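Local coordinates for protein aminopeptidase (Aneurinibacillus sp. AM-1, PDB 5IB9) that probably acts as a zinc-dependent aminopeptidase of the M28 family that removes residues from the amino end of peptides and carries a protease-associated domain, at residues A5-Q8 with I9-R12; Y19-I22 with Q23-Q27; G123-F127 with A128-R132; E367-H371 with T372-T376; A395-Q398 with A399-G403. One frame throughout, in Å; residues are numbered along the deposited sequence.

Interaction 1 of 5, residues A5-Q8 with I9-R12; sequences ADHQ and ITKR
Two torsions bring Q8 and R12 together. Q8 sets CG beside its own backbone N (chi1 -65°) and bends at chi2 (-61°), which carries OE1 toward the residue one turn on. R12 also keeps CG beside its N, and its chain then runs extended from CG to NE. The two side chains lie side by side. NH1 of R12 takes two acceptors from one residue. It donates to Q8 OE1 at 2.8 Å, and the bond is nearly straight. It also donates to the backbone O of Q8, at 2.9 Å from R12 NH1, on a lone pair in the carbonyl plane. Both acceptors lie close to the guanidinium plane, and the amide plane is 19° from it. The two bonds to NH1 probably limit rotation of both groups. K11 runs along the same side and brings CE to 3.5 Å from Q8 OE1. Further back, the O of D6 receives the backbone N of both I9 and T10; the T10 N to D6 O bond is 2.9 Å long. The carboxylate of D6 turns elsewhere, to a salt bridge with R333. I9 packs on S394 of helix 382-400 and on V254 and M255 of helix 238-256. The pattern is that of a short N-terminal helix with an arginine folded back to take a carbonyl of its last turn.

Interaction 2 of 5, residues Y19-I22 with Q23-Q27; sequences YNTI and QFLSQ
Backbone bonds between Y19-I22 and Q23-Q27 are the regular i to i+4 kind. Q23 N reaches Y19 O, F24 N reaches N20 O, and L25 N reaches T21 O at 3.0 Å. The carbonyl of I22, the last of the four, is gripped twice by one residue. S26 N donates to it at 2.9 Å, and S26 OG donates to it at 2.6 Å. The two donors come from opposite faces of the carbonyl plane. The S26 hydroxyl gets there because chi1 is 61°, which puts OG between the backbone N and the carbonyl carbon. S26 is also the first residue to leave helical angles, and its two bonds to I22 O close the final turn. One water bridges the outer side, donating to N20 O and to Q23 OE1, 3.0 Å from the latter. The amides of N20 and Q23 lie side by side with their planes 11° apart, and N20 OD1 stays 3.7 Å from Q23 OE1. Apolar contact is made by T21 and L25, which meet at T21 CG2 and L25 CD1, 3.8 Å apart. Beyond the last turn, Q27 NE2 donates to F24 O. Around this end of helix 15-25, T21 and I22 pack on A246 of helix 238-256. I22 also touches L385 of helix 382-400. L25 meets A40 and Y43 of helix 35-50, and the F24 ring stacks with Y43.

Interaction 3 of 5, residues G123-F127 with A128-R132; sequences GNISF and ADKVR
K130 reaches back from the first turn of its helix to the loop at G123. Its chain stays extended to CE and bends at the end, chi4 -59°, which turns NZ onto the O of G123 at 2.8 Å. The bond lies on a lone pair in the carbonyl plane. The same O also accepts from I125 N. NZ has further acceptors in the carbonyls of Q121 and L102, so the buried ammonium is held by three backbone oxygens. On the way, K130 CG packs 3.8 Å from I125 CG1, where the two side chains cross. With an alanine here, G123 O, Q121 O and L102 O would probably lose their shared donor, and I125 would lose the methylenes it packs on. The residues belong to the protease-associated domain, where this loop leads from strand 117-121 into helix 127-136. S126 is the N-cap of that helix. Its OG accepts from D129 N at 3.0 Å, and its O takes K130 N in a nearly straight bond. A water joins S126 N to D129 OD1, 2.6 Å from the latter. D129 OD2 forms a salt bridge with R132 NH2. F127 begins the helix. Its CB lies 3.1 Å from A128 N, and its O accepts from V131 N at 3.1 Å. The F127 ring meets the ring of F85 and touches L152 and L156.

Interaction 4 of 5, residues E367-H371 with T372-T376; sequences EPWYH and TPNDT. With ZN (zinc ion), chain B; BES (2-(3-amino-2-hydroxy-4-phenyl-butyrylamino)-4-methyl-pentanoic acid), chain H.
T372 folds back on W369, and its side chain can be followed from CB outward. CB lies 3.3 Å from W369 O. OG1 sits between the backbone N and the carbonyl carbon (chi1 82°) and donates to W369 O at 2.7 Å. The same OG1 accepts from N374 N at 2.9 Å, which makes an ST turn. The methyl CG2 rests against the O of Y370. W369 O also takes T372 N, closing a type II turn. Both donors come from the same face of its plane. Across the next turn, the indole of W369 brings CE3 to 3.7 Å from N374 CB, while W369 NE1 bonds to D307 and K379 makes a cation-pi contact with the ring. D375 OD1 accepts from N239 N. One water links D375 OD2 to H371 N and lies 2.7 Å from OD2. The linked turns present H371 and Y370 to the active site. H371 NE2 binds zinc at 2.1 Å, and D240 and E273 bind the same metal. The inhibitor adds its O2, at 2.1 Å from the zinc. The Y370 ring lays one face over the phenyl side of the inhibitor, with inhibitor C8 3.4 Å from Y370 CZ. T372 pins the preceding turn, while D375 is second-shell: its OD2 also accepts from D240 N, so it probably steadies two ligands of one metal.

Interaction 5 of 5, residues A395-Q398 with A399-G403; sequences AVYQ and AARPG
The ring of Y397 carries R401 CB over one face. CB lies 3.5 Å from the ring centroid and 15° off the normal, a CH-pi contact. The two side chains cross at about a right angle. At the edge of the R401 guanidinium, in its plane, is Q398 CA. The amide of Q398 is turned 69° from it, although the two side chains run side by side. R401 NH1 lies 3.6 Å from Q398 O. Y397 swings its ring to this place because CG is anti to the backbone N (chi1 -172°), and R401 meets it as the backbone turns out of the helix. This is the C-terminal end of helix 382-400, the last helix of the chain, in the M28 peptidase part, and R401 is the first residue with non-helical angles. R401 N still donates to Y397 O at 2.8 Å. One residue earlier, A400 N donates to V396 O, also at 2.8 Å, while A399 N makes a weak bond to that same oxygen. With a serine at Y397, the face under R401 CB would be lost, and the arginine would probably be freer to turn. Further out, Y397 packs on A5 and L258. Q398 sends its amide elsewhere: OE1 accepts from R333, and NE2 donates to V406 O. V396 and A400 touch L264 of strand 263-269, and A395 meets F298. A water lies 2.8 Å from Q398 O and 3.0 Å from G403 O.

Interactions 1 and 5 are the pair that touch. Their centres are 12 Å apart, and the N-terminal helix 6-10 packs on the end of helix 382-400: A5 O lies 3.5 Å from Y397 CE2. T10 of interaction 1 has its side chain about 5 Å from a bound zinc ion, remote from the inhibitor. Interaction 4 supplies a ligand to one of the two active-site zincs and touches the inhibitor. Interaction 2 comes within about 5 Å of interaction 4 (nearest atoms), without touching. Interaction 3, in the protease-associated domain, has its centre 27 Å from that of interaction 4, yet the F127 side chain is about 9 Å from the inhibitor.

Interaction 1 of 5, residues A5-Q8 with I9-R12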
# COMPACT_ATOMS: atom_id res chain seq x y z
N ALA A 5 -41.67 5.70 2.33
CA ALA A 5 -40.48 4.84 2.27
C ALA A 5 -39.61 4.98 3.51
O ALA A 5 -39.08 3.95 3.99
CB ALA A 5 -39.64 5.15 1.03
N ASP A 6 -39.48 6.21 4.05
CA ASP A 6 -38.64 6.37 5.25
C ASP A 6 -39.13 5.48 6.38
O ASP A 6 -38.32 5.04 7.19
CB ASP A 6 -38.60 7.80 5.80
CG ASP A 6 -37.99 8.80 4.84
OD1 ASP A 6 -37.20 8.43 3.89
OD2 ASP A 6 -38.26 10.02 5.08
N HIS A 7 -40.46 5.19 6.42
CA HIS A 7 -41.01 4.37 7.49
C HIS A 7 -40.42 2.93 7.51
O HIS A 7 -40.28 2.34 8.59
CB HIS A 7 -42.56 4.35 7.39
CG HIS A 7 -43.24 5.60 7.90
ND1 HIS A 7 -44.61 5.72 8.01
CD2 HIS A 7 -42.73 6.79 8.32
CE1 HIS A 7 -44.92 6.92 8.47
NE2 HIS A 7 -43.80 7.60 8.65
N GLN A 8 -40.00 2.44 6.34
CA GLN A 8 -39.34 1.10 6.29
C GLN A 8 -38.04 1.11 7.10
O GLN A 8 -37.68 0.11 7.71
CB GLN A 8 -39.01 0.69 4.85
CG GLN A 8 -40.25 0.50 3.98
CD GLN A 8 -41.18 -0.63 4.51
OE1 GLN A 8 -40.85 -1.37 5.42
NE2 GLN A 8 -42.38 -0.69 3.98
N ILE A 9 -37.42 2.28 7.23
CA ILE A 9 -36.20 2.37 8.05
C ILE A 9 -36.52 2.79 9.50
O ILE A 9 -36.13 2.15 10.44
CB ILE A 9 -35.28 3.46 7.44
CG1 ILE A 9 -34.94 3.16 5.95
CG2 ILE A 9 -34.10 3.71 8.35
CD1 ILE A 9 -34.22 1.81 5.82
N THR A 10 -37.39 3.83 9.66
CA THR A 10 -37.56 4.39 11.01
C THR A 10 -38.38 3.49 11.95
O THR A 10 -38.23 3.64 13.16
CB THR A 10 -38.19 5.82 10.97
OG1 THR A 10 -39.47 5.72 10.35
CG2 THR A 10 -37.34 6.74 10.03
N LYS A 11 -39.19 2.60 11.36
CA LYS A 11 -39.89 1.68 12.25
C LYS A 11 -39.02 0.52 12.76
O LYS A 11 -39.41 -0.24 13.66
CB LYS A 11 -41.04 1.06 11.56
CG LYS A 11 -40.73 0.02 10.48
CD LYS A 11 -42.09 -0.53 9.92
CE LYS A 11 -41.94 -1.41 8.76
NZ LYS A 11 -43.31 -1.91 8.35
N ARG A 12 -37.84 0.35 12.19
CA ARG A 12 -36.96 -0.77 12.46
C ARG A 12 -35.67 -0.40 13.17
O ARG A 12 -34.96 -1.29 13.63
CB ARG A 12 -36.55 -1.41 11.12
CG ARG A 12 -37.68 -2.00 10.37
CD ARG A 12 -37.13 -2.96 9.33
NE ARG A 12 -38.23 -3.86 8.95
CZ ARG A 12 -39.14 -3.51 8.06
NH1 ARG A 12 -39.13 -2.35 7.45
NH2 ARG A 12 -40.16 -4.37 7.74

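Interaction 2 of 5, residues Y19-I22 with Q23-Q27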
# COMPACT_ATOMS: atom_id res chain seq x y z
N TYR A 19 -27.03 0.44 21.44
CA TYR A 19 -26.40 0.63 22.72
C TYR A 19 -25.65 -0.69 23.17
O TYR A 19 -24.56 -0.59 23.67
CB TYR A 19 -27.54 0.92 23.78
CG TYR A 19 -27.08 1.26 25.16
CD1 TYR A 19 -26.66 2.54 25.55
CD2 TYR A 19 -27.00 0.20 26.09
CE1 TYR A 19 -26.22 2.80 26.92
CE2 TYR A 19 -26.55 0.43 27.41
CZ TYR A 19 -26.15 1.71 27.78
OH TYR A 19 -25.70 1.87 29.11
N ASN A 20 -26.29 -1.81 22.92
CA ASN A 20 -25.63 -3.13 23.31
C ASN A 20 -24.31 -3.32 22.52
O ASN A 20 -23.33 -3.83 23.08
CB ASN A 20 -26.61 -4.26 23.07
CG ASN A 20 -27.73 -4.26 24.15
OD1 ASN A 20 -27.64 -3.55 25.13
ND2 ASN A 20 -28.80 -5.01 23.87
N THR A 21 -24.33 -2.95 21.23
CA THR A 21 -23.04 -3.01 20.57
C THR A 21 -21.97 -2.15 21.17
O THR A 21 -20.81 -2.56 21.37
CB THR A 21 -23.29 -2.54 19.06
OG1 THR A 21 -24.10 -3.47 18.36
CG2 THR A 21 -21.90 -2.34 18.32
N ILE A 22 -22.31 -0.91 21.54
CA ILE A 22 -21.31 -0.00 22.18
C ILE A 22 -20.84 -0.58 23.54
O ILE A 22 -19.67 -0.46 23.88
CB ILE A 22 -21.82 1.50 22.33
CG1 ILE A 22 -22.20 1.97 20.89
CG2 ILE A 22 -20.84 2.35 23.00
CD1 ILE A 22 -23.08 3.31 20.87
N GLN A 23 -21.81 -1.10 24.28
CA GLN A 23 -21.49 -1.65 25.61
C GLN A 23 -20.47 -2.79 25.42
O GLN A 23 -19.46 -2.79 26.15
CB GLN A 23 -22.76 -2.26 26.17
CG GLN A 23 -22.56 -2.78 27.62
CD GLN A 23 -23.93 -3.17 28.21
OE1 GLN A 23 -24.79 -3.78 27.53
NE2 GLN A 23 -24.16 -2.78 29.44
N PHE A 24 -20.71 -3.64 24.42
CA PHE A 24 -19.73 -4.76 24.18
C PHE A 24 -18.36 -4.18 23.84
O PHE A 24 -17.30 -4.58 24.37
CB PHE A 24 -20.24 -5.78 23.12
CG PHE A 24 -19.23 -6.85 22.87
CD1 PHE A 24 -19.14 -7.94 23.76
CD2 PHE A 24 -18.23 -6.65 21.86
CE1 PHE A 24 -18.03 -8.86 23.61
CE2 PHE A 24 -17.10 -7.53 21.70
CZ PHE A 24 -17.09 -8.68 22.61
N LEU A 25 -18.30 -3.27 22.81
CA LEU A 25 -17.05 -2.85 22.24
C LEU A 25 -16.18 -2.00 23.18
O LEU A 25 -14.97 -1.98 23.11
CB LEU A 25 -17.28 -2.10 20.86
CG LEU A 25 -17.80 -3.06 19.78
CD1 LEU A 25 -18.15 -2.10 18.67
CD2 LEU A 25 -16.74 -4.04 19.35
N SER A 26 -16.88 -1.23 24.04
CA SER A 26 -16.17 -0.23 24.82
C SER A 26 -15.82 -0.74 26.23
O SER A 26 -15.54 0.08 27.13
CB SER A 26 -17.02 1.09 24.93
OG SER A 26 -18.26 0.90 25.57
N GLN A 27 -15.76 -2.06 26.41
CA GLN A 27 -15.22 -2.59 27.69
C GLN A 27 -13.74 -2.29 27.88
O GLN A 27 -13.19 -2.36 29.04
CB GLN A 27 -15.45 -4.10 27.80
CG GLN A 27 -16.90 -4.49 27.79
CD GLN A 27 -17.10 -5.99 27.74
OE1 GLN A 27 -17.20 -6.66 28.82
NE2 GLN A 27 -17.21 -6.54 26.53
O HOH W 1 -23.73 -5.51 25.27

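Interaction 3 of 5, residues G123-F127 with A128-R132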
# COMPACT_ATOMS: atom_id res chain seq x y z
N GLY A 123 3.31 24.98 13.01
CA GLY A 123 2.47 25.69 12.06
C GLY A 123 2.81 25.43 10.61
O GLY A 123 3.93 25.02 10.28
N ASN A 124 1.81 25.65 9.75
CA ASN A 124 1.97 25.63 8.28
C ASN A 124 2.24 24.29 7.60
O ASN A 124 1.52 23.93 6.67
CB ASN A 124 3.01 26.62 7.79
CG ASN A 124 2.59 28.07 7.94
OD1 ASN A 124 2.89 28.89 7.06
ND2 ASN A 124 1.92 28.41 9.05
N ILE A 125 3.29 23.58 8.02
CA ILE A 125 3.70 22.30 7.43
C ILE A 125 3.58 21.15 8.46
O ILE A 125 3.31 21.41 9.64
CB ILE A 125 5.12 22.36 6.75
CG1 ILE A 125 6.25 22.76 7.74
CG2 ILE A 125 5.11 23.29 5.56
CD1 ILE A 125 7.62 22.55 7.14
N SER A 126 3.72 19.88 8.02
CA SER A 126 3.43 18.73 8.91
C SER A 126 4.55 18.65 9.93
O SER A 126 5.69 19.05 9.58
CB SER A 126 3.39 17.40 8.15
OG SER A 126 4.54 17.21 7.35
N PHE A 127 4.25 18.15 11.14
CA PHE A 127 5.34 17.74 12.08
C PHE A 127 6.40 16.89 11.40
O PHE A 127 7.60 17.12 11.54
CB PHE A 127 4.83 16.99 13.27
CG PHE A 127 3.86 17.73 14.10
CD1 PHE A 127 2.60 17.17 14.37
CD2 PHE A 127 4.18 18.98 14.66
CE1 PHE A 127 1.68 17.84 15.18
CE2 PHE A 127 3.27 19.66 15.46
CZ PHE A 127 2.01 19.10 15.72
N ALA A 128 5.98 15.86 10.67
CA ALA A 128 6.90 15.11 9.81
C ALA A 128 7.88 15.92 8.96
O ALA A 128 9.07 15.62 8.92
CB ALA A 128 6.06 14.17 8.87
N ASP A 129 7.39 16.90 8.21
CA ASP A 129 8.29 17.65 7.34
C ASP A 129 9.30 18.55 8.08
O ASP A 129 10.44 18.65 7.68
CB ASP A 129 7.51 18.49 6.35
CG ASP A 129 7.15 17.72 5.07
OD1 ASP A 129 6.35 18.30 4.30
OD2 ASP A 129 7.66 16.58 4.84
N LYS A 130 8.85 19.16 9.16
CA LYS A 130 9.72 19.96 10.06
C LYS A 130 10.84 19.09 10.53
O LYS A 130 11.98 19.50 10.45
CB LYS A 130 8.92 20.47 11.25
CG LYS A 130 7.90 21.54 10.94
CD LYS A 130 6.95 21.63 12.14
CE LYS A 130 5.71 22.58 11.99
NZ LYS A 130 6.10 24.01 11.73
N VAL A 131 10.54 17.87 10.99
CA VAL A 131 11.62 16.97 11.43
C VAL A 131 12.57 16.60 10.27
O VAL A 131 13.82 16.59 10.41
CB VAL A 131 11.05 15.72 12.16
CG1 VAL A 131 12.15 14.75 12.52
CG2 VAL A 131 10.31 16.17 13.41
N ARG A 132 12.01 16.21 9.12
CA ARG A 132 12.88 15.84 8.00
C ARG A 132 13.72 17.02 7.48
O ARG A 132 14.92 16.87 7.20
CB ARG A 132 12.05 15.23 6.85
CG ARG A 132 11.71 13.75 7.01
CD ARG A 132 11.00 13.26 5.73
NE ARG A 132 9.69 13.88 5.64
CZ ARG A 132 8.54 13.24 5.90
NH1 ARG A 132 8.52 11.93 6.21
NH2 ARG A 132 7.39 13.93 5.82
O HOH W 2 4.11 19.22 5.23

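Interaction 4 of 5, residues E367-H371 with T372-T376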
# COMPACT_ATOMS: atom_id res chain seq x y z
N GLU A 367 -17.80 16.43 21.72
CA GLU A 367 -17.78 16.41 23.20
C GLU A 367 -16.36 16.60 23.75
O GLU A 367 -15.34 16.43 23.06
CB GLU A 367 -18.33 15.07 23.60
CG GLU A 367 -17.35 13.94 23.19
CD GLU A 367 -17.79 13.25 21.93
OE1 GLU A 367 -18.34 13.89 21.02
OE2 GLU A 367 -17.67 11.97 21.90
N PRO A 368 -16.26 16.92 25.05
CA PRO A 368 -14.94 17.04 25.66
C PRO A 368 -14.18 15.73 25.86
O PRO A 368 -12.96 15.76 26.12
CB PRO A 368 -15.27 17.59 27.05
CG PRO A 368 -16.62 18.14 26.95
CD PRO A 368 -17.35 17.27 25.94
N TRP A 369 -14.89 14.60 25.67
CA TRP A 369 -14.40 13.25 26.06
C TRP A 369 -13.65 12.54 24.93
O TRP A 369 -13.01 11.50 25.15
CB TRP A 369 -15.55 12.39 26.54
CG TRP A 369 -16.57 13.11 27.33
CD1 TRP A 369 -17.91 13.13 27.12
CD2 TRP A 369 -16.32 13.95 28.48
NE1 TRP A 369 -18.55 13.88 28.07
CE2 TRP A 369 -17.58 14.42 28.90
CE3 TRP A 369 -15.16 14.30 29.18
CZ2 TRP A 369 -17.74 15.27 30.01
CZ3 TRP A 369 -15.29 15.18 30.27
CH2 TRP A 369 -16.60 15.64 30.66
N TYR A 370 -13.64 13.18 23.75
CA TYR A 370 -12.99 12.71 22.59
C TYR A 370 -11.50 12.34 22.84
O TYR A 370 -10.77 13.17 23.32
CB TYR A 370 -13.13 13.92 21.65
CG TYR A 370 -12.31 13.84 20.41
CD1 TYR A 370 -12.48 12.80 19.56
CD2 TYR A 370 -11.41 14.84 20.08
CE1 TYR A 370 -11.73 12.71 18.38
CE2 TYR A 370 -10.66 14.77 18.92
CZ TYR A 370 -10.82 13.67 18.09
OH TYR A 370 -10.07 13.59 16.92
N HIS A 371 -11.05 11.10 22.56
CA HIS A 371 -9.69 10.66 22.69
C HIS A 371 -9.22 10.59 24.14
O HIS A 371 -8.03 10.50 24.36
CB HIS A 371 -8.74 11.41 21.79
CG HIS A 371 -8.88 11.05 20.32
ND1 HIS A 371 -8.03 11.53 19.36
CD2 HIS A 371 -9.82 10.30 19.68
CE1 HIS A 371 -8.42 11.05 18.16
NE2 HIS A 371 -9.52 10.34 18.34
N THR A 372 -10.15 10.48 25.04
CA THR A 372 -9.86 10.39 26.53
C THR A 372 -10.39 9.14 27.14
O THR A 372 -11.35 8.51 26.64
CB THR A 372 -10.48 11.61 27.34
OG1 THR A 372 -11.85 11.38 27.61
CG2 THR A 372 -10.23 12.96 26.67
N PRO A 373 -9.91 8.80 28.36
CA PRO A 373 -10.54 7.74 29.11
C PRO A 373 -12.03 7.91 29.46
O PRO A 373 -12.68 6.97 29.88
CB PRO A 373 -9.65 7.64 30.40
CG PRO A 373 -8.42 8.35 30.06
CD PRO A 373 -8.69 9.38 29.01
N ASN A 374 -12.56 9.13 29.27
CA ASN A 374 -13.93 9.44 29.58
C ASN A 374 -14.82 9.25 28.36
O ASN A 374 -16.02 9.46 28.44
CB ASN A 374 -14.00 10.90 30.05
CG ASN A 374 -13.33 11.07 31.44
OD1 ASN A 374 -12.47 11.90 31.61
ND2 ASN A 374 -13.69 10.20 32.37
N ASP A 375 -14.27 8.71 27.23
CA ASP A 375 -15.14 8.32 26.11
C ASP A 375 -15.82 6.98 26.36
O ASP A 375 -15.35 5.94 25.81
CB ASP A 375 -14.29 8.29 24.84
CG ASP A 375 -15.16 7.96 23.58
OD1 ASP A 375 -16.37 7.97 23.72
OD2 ASP A 375 -14.52 7.69 22.50
N THR A 376 -16.86 6.97 27.18
CA THR A 376 -17.40 5.75 27.77
C THR A 376 -18.84 5.64 27.52
O THR A 376 -19.47 6.64 27.05
CB THR A 376 -17.09 5.71 29.31
OG1 THR A 376 -17.53 6.97 29.83
CG2 THR A 376 -15.57 5.69 29.53
ZN ZN B . -10.53 9.38 16.82
N2 BES H . -13.38 10.96 14.73
C1 BES H . -12.03 11.50 14.57
C6 BES H . -12.11 12.67 13.59
C7 BES H . -12.79 13.95 14.04
C8 BES H . -12.67 14.47 15.36
C12 BES H . -13.54 14.67 13.08
C9 BES H . -13.30 15.68 15.69
C11 BES H . -14.18 15.89 13.42
C10 BES H . -14.06 16.38 14.73
C2 BES H . -11.09 10.40 14.06
O2 BES H . -11.43 9.32 14.93
C3 BES H . -9.71 10.89 14.36
O3 BES H . -9.39 11.01 15.54
N1 BES H . -8.98 11.24 13.36
C4 BES H . -7.65 11.80 13.62
C13 BES H . -7.11 12.06 12.22
C14 BES H . -6.92 10.81 11.37
C15 BES H . -6.26 11.32 10.09
C16 BES H . -6.13 9.68 12.04
C5 BES H . -7.69 13.17 14.28
O1 BES H . -6.64 13.61 14.84
O4 BES H . -8.71 13.88 14.27
O HOH W 3 -16.42 10.84 23.61
O HOH W 4 -11.96 8.37 21.98

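Interaction 5 of 5, residues A395-Q398 with A399-G403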
# COMPACT_ATOMS: atom_id res chain seq x y z
N ALA A 395 -31.50 8.10 4.00
CA ALA A 395 -30.71 8.65 2.88
C ALA A 395 -30.25 7.51 1.98
O ALA A 395 -30.42 7.61 0.74
CB ALA A 395 -29.49 9.46 3.35
N VAL A 396 -29.73 6.45 2.60
CA VAL A 396 -29.28 5.32 1.80
C VAL A 396 -30.49 4.66 1.08
O VAL A 396 -30.42 4.35 -0.11
CB VAL A 396 -28.57 4.32 2.65
CG1 VAL A 396 -28.36 2.92 1.91
CG2 VAL A 396 -27.18 4.89 3.14
N TYR A 397 -31.59 4.50 1.83
CA TYR A 397 -32.71 3.79 1.20
C TYR A 397 -33.39 4.62 0.16
O TYR A 397 -34.05 4.09 -0.75
CB TYR A 397 -33.70 3.50 2.31
CG TYR A 397 -34.85 2.60 1.91
CD1 TYR A 397 -34.59 1.31 1.48
CD2 TYR A 397 -36.13 3.04 2.05
CE1 TYR A 397 -35.67 0.39 1.18
CE2 TYR A 397 -37.20 2.15 1.72
CZ TYR A 397 -36.96 0.89 1.28
OH TYR A 397 -38.09 0.03 0.95
N GLN A 398 -33.26 5.96 0.22
CA GLN A 398 -33.82 6.77 -0.86
C GLN A 398 -33.23 6.28 -2.22
O GLN A 398 -33.91 6.27 -3.24
CB GLN A 398 -33.48 8.23 -0.69
CG GLN A 398 -34.06 9.20 -1.82
CD GLN A 398 -34.19 10.62 -1.36
OE1 GLN A 398 -34.20 10.91 -0.14
NE2 GLN A 398 -34.25 11.55 -2.32
N ALA A 399 -31.94 5.90 -2.22
CA ALA A 399 -31.34 5.32 -3.46
C ALA A 399 -31.55 3.81 -3.47
O ALA A 399 -31.93 3.25 -4.58
CB ALA A 399 -29.78 5.66 -3.49
N ALA A 400 -31.44 3.07 -2.36
CA ALA A 400 -31.37 1.62 -2.46
C ALA A 400 -32.75 1.00 -2.64
O ALA A 400 -32.86 -0.19 -3.03
CB ALA A 400 -30.71 0.98 -1.25
N ARG A 401 -33.82 1.74 -2.26
CA ARG A 401 -35.21 1.10 -2.46
C ARG A 401 -35.45 0.84 -3.95
O ARG A 401 -34.98 1.49 -4.84
CB ARG A 401 -36.27 2.04 -1.89
CG ARG A 401 -36.44 3.33 -2.72
CD ARG A 401 -37.26 4.23 -1.70
NE ARG A 401 -38.38 4.83 -2.37
CZ ARG A 401 -38.41 6.08 -2.79
NH1 ARG A 401 -37.36 6.88 -2.58
NH2 ARG A 401 -39.48 6.55 -3.40
N PRO A 402 -36.30 -0.15 -4.28
CA PRO A 402 -36.47 -0.41 -5.69
C PRO A 402 -37.09 0.82 -6.41
O PRO A 402 -38.03 1.46 -5.89
CB PRO A 402 -37.44 -1.59 -5.67
CG PRO A 402 -37.23 -2.28 -4.28
CD PRO A 402 -36.93 -1.11 -3.37
N GLY A 403 -36.61 1.07 -7.60
CA GLY A 403 -37.05 2.14 -8.46
C GLY A 403 -35.97 3.18 -8.69
O GLY A 403 -34.93 3.18 -8.01
O HOH W 5 -34.46 4.74 -5.48